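Local coordinates for probable glutamine-binding lipoprotein GlnH (GLNBP) (PDB 6H1U) that binds acidic amino acids such as aspartate and glutamate and probably serves as the substrate-binding lipoprotein of an amino-acid transport system, at residues N142-A147 with T208-L213. Residues are numbered along the deposited sequence; the frame is centred on the assembly and turned at random.
With ASP (aspartic acid), chain B.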
loop_
_atom_site.group_PDB
_atom_site.type_symbol
_atom_site.label_atom_id
_atom_site.label_comp_id
_atom_site.label_asym_id
_atom_site.label_seq_id
_atom_site.Cartn_x
_atom_site.Cartn_y
_atom_site.Cartn_z
ATOM N N ASN A 142 -8.158 2.586 -5.077
ATOM C CA ASN A 142 -8.855 1.661 -5.965
ATOM C C ASN A 142 -7.995 1.354 -7.180
ATOM O O ASN A 142 -7.332 2.240 -7.710
ATOM C CB ASN A 142 -10.211 2.220 -6.412
ATOM C CG ASN A 142 -11.249 1.128 -6.578
ATOM O OD1 ASN A 142 -11.191 0.343 -7.527
ATOM N ND2 ASN A 142 -12.199 1.058 -5.645
ATOM N N GLN A 143 -8.014 0.097 -7.619
ATOM C CA GLN A 143 -7.152 -0.312 -8.732
ATOM C C GLN A 143 -7.621 0.300 -10.050
ATOM O O GLN A 143 -8.804 0.222 -10.388
ATOM C CB GLN A 143 -7.136 -1.839 -8.831
ATOM C CG GLN A 143 -6.235 -2.384 -9.941
ATOM C CD GLN A 143 -5.932 -3.864 -9.768
ATOM O OE1 GLN A 143 -6.293 -4.468 -8.756
ATOM N NE2 GLN A 143 -5.278 -4.458 -10.760
ATOM N N ARG A 144 -6.695 0.884 -10.808
ATOM C CA ARG A 144 -7.014 1.432 -12.129
ATOM C C ARG A 144 -5.889 1.055 -13.092
ATOM O O ARG A 144 -5.096 0.140 -12.837
ATOM C CB ARG A 144 -7.285 2.943 -12.019
ATOM C CG ARG A 144 -8.447 3.266 -11.043
ATOM C CD ARG A 144 -8.889 4.713 -11.097
ATOM N NE ARG A 144 -9.418 5.060 -12.411
ATOM C CZ ARG A 144 -9.630 6.306 -12.827
ATOM N NH1 ARG A 144 -9.372 7.330 -12.020
ATOM N NH2 ARG A 144 -10.103 6.526 -14.050
ATOM N N ILE A 145 -5.822 1.743 -14.239
ATOM C CA ILE A 145 -4.888 1.416 -15.312
ATOM C C ILE A 145 -4.043 2.640 -15.627
ATOM O O ILE A 145 -4.558 3.758 -15.675
ATOM C CB ILE A 145 -5.632 0.953 -16.584
ATOM C CG1 ILE A 145 -6.476 -0.294 -16.283
ATOM C CG2 ILE A 145 -4.655 0.700 -17.729
ATOM C CD1 ILE A 145 -7.535 -0.586 -17.347
ATOM N N LEU A 146 -2.749 2.425 -15.852
ATOM C CA LEU A 146 -1.824 3.471 -16.292
ATOM C C LEU A 146 -1.342 3.148 -17.701
ATOM O O LEU A 146 -0.916 2.021 -17.968
ATOM C CB LEU A 146 -0.633 3.560 -15.328
ATOM C CG LEU A 146 0.486 4.566 -15.633
ATOM C CD1 LEU A 146 0.004 5.939 -15.308
ATOM C CD2 LEU A 146 1.739 4.241 -14.806
ATOM N N ALA A 147 -1.416 4.123 -18.606
ATOM C CA ALA A 147 -1.027 3.893 -19.988
ATOM C C ALA A 147 -0.452 5.184 -20.554
ATOM O O ALA A 147 -0.741 6.273 -20.047
ATOM C CB ALA A 147 -2.220 3.424 -20.834
ATOM N N THR A 208 -2.567 -1.038 -11.014
ATOM C CA THR A 208 -2.525 -1.154 -9.557
ATOM C C THR A 208 -3.301 0.016 -8.958
ATOM O O THR A 208 -4.023 0.730 -9.664
ATOM C CB THR A 208 -1.078 -1.226 -9.037
ATOM O OG1 THR A 208 -1.069 -1.570 -7.639
ATOM C CG2 THR A 208 -0.325 0.089 -9.226
ATOM N N ASP A 209 -3.165 0.184 -7.638
ATOM C CA ASP A 209 -3.827 1.257 -6.897
ATOM C C ASP A 209 -3.638 2.600 -7.588
ATOM O O ASP A 209 -2.513 2.967 -7.940
ATOM C CB ASP A 209 -3.237 1.370 -5.491
ATOM C CG ASP A 209 -3.211 0.058 -4.723
ATOM O OD1 ASP A 209 -3.684 -0.986 -5.210
ATOM O OD2 ASP A 209 -2.694 0.099 -3.591
ATOM N N ASP A 210 -4.735 3.368 -7.721
ATOM C CA ASP A 210 -4.626 4.676 -8.367
ATOM C C ASP A 210 -3.690 5.612 -7.606
ATOM O O ASP A 210 -3.067 6.495 -8.210
ATOM C CB ASP A 210 -6.015 5.313 -8.560
ATOM C CG ASP A 210 -6.860 5.400 -7.278
ATOM O OD1 ASP A 210 -6.463 4.943 -6.184
ATOM O OD2 ASP A 210 -7.983 5.935 -7.389
ATOM N N THR A 211 -3.584 5.435 -6.289
ATOM C CA THR A 211 -2.615 6.168 -5.479
ATOM C C THR A 211 -1.183 5.907 -5.942
ATOM O O THR A 211 -0.396 6.844 -6.137
ATOM C CB THR A 211 -2.775 5.738 -4.020
ATOM O OG1 THR A 211 -2.858 4.309 -3.998
ATOM C CG2 THR A 211 -4.042 6.314 -3.421
ATOM N N ILE A 212 -0.812 4.628 -6.071
ATOM C CA ILE A 212 0.514 4.256 -6.558
ATOM C C ILE A 212 0.709 4.747 -7.986
ATOM O O ILE A 212 1.767 5.289 -8.336
ATOM C CB ILE A 212 0.695 2.731 -6.462
ATOM C CG1 ILE A 212 0.623 2.289 -4.988
ATOM C CG2 ILE A 212 2.000 2.293 -7.137
ATOM C CD1 ILE A 212 0.783 0.794 -4.805
ATOM N N LEU A 213 -0.307 4.566 -8.829
ATOM C CA LEU A 213 -0.209 5.031 -10.211
ATOM C C LEU A 213 0.012 6.538 -10.274
ATOM O O LEU A 213 0.764 7.027 -11.131
ATOM C CB LEU A 213 -1.468 4.648 -10.985
ATOM C CG LEU A 213 -1.709 3.151 -11.191
ATOM C CD1 LEU A 213 -2.927 2.968 -12.073
ATOM C CD2 LEU A 213 -0.472 2.498 -11.801
HETATM N N ASP B . -2.198 -2.189 -2.204
HETATM C CA ASP B . -1.894 -3.332 -3.057
HETATM C C ASP B . -1.451 -4.522 -2.214
HETATM O O ASP B . -0.932 -5.505 -2.749
HETATM C CB ASP B . -0.806 -2.967 -4.091
HETATM C CG ASP B . 0.552 -2.730 -3.455
HETATM O OD1 ASP B . 1.554 -2.662 -4.199
HETATM O OD2 ASP B . 0.629 -2.591 -2.219
HETATM O OXT ASP B . -1.618 -4.478 -0.987
HETATM O O HOH W 1 -4.259 -2.867 -7.035
HETATM O O HOH W 2 -8.391 7.701 -9.500
#
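A chi1 of 53° puts D210 CG between its own backbone N and carbonyl carbon, which lets OD1 meet N142 N while D210 N meets N142 O; R144 CG lies beside its backbone N (chi1 -58°), which brings CG and CD against D210 CB. This is the ligand-binding corner of a family 3 periplasmic-type binding protein: strand 139-148 pairs antiparallel with strand 205-207, whose chain turns at T208 into helix 210-219. N142 is gripped twice by D210: its N donates to D210 OD1 (3.1 Å, nearly straight, from above the carboxylate plane), and its O accepts D210 N at 2.8 Å. R144 N donates to T208 O at 2.9 Å, and Q143 CA points a C-H at that same oxygen. Beyond these bonds R144 CD touches D210 CB at 3.9 Å, the guanidinium and carboxylate planes 70° apart; the charged ends do not touch, but a water at the guanidinium edge links R144 NH1 to D210 OD2, while R144 NH2 bonds G227 O. Further along the strand, L213 of the first helical turn packs its CD2 on L146 CB (3.7 Å), the two leucines sliding past each other in opposite directions. The CB of D209, just ahead of the helix, points away from residues 142-147, and its carboxylate reaches the site where T121, W191 and R128 also bind the ligand. Water joins D209 OD1 to Q143 OE1, the latter link weak; Q143 NE2 bonds S207 OG. Y235 OH holds D209 OD2, the oxygen that accepts the amino group of the bound aspartic acid, N to OD2 2.7 Å.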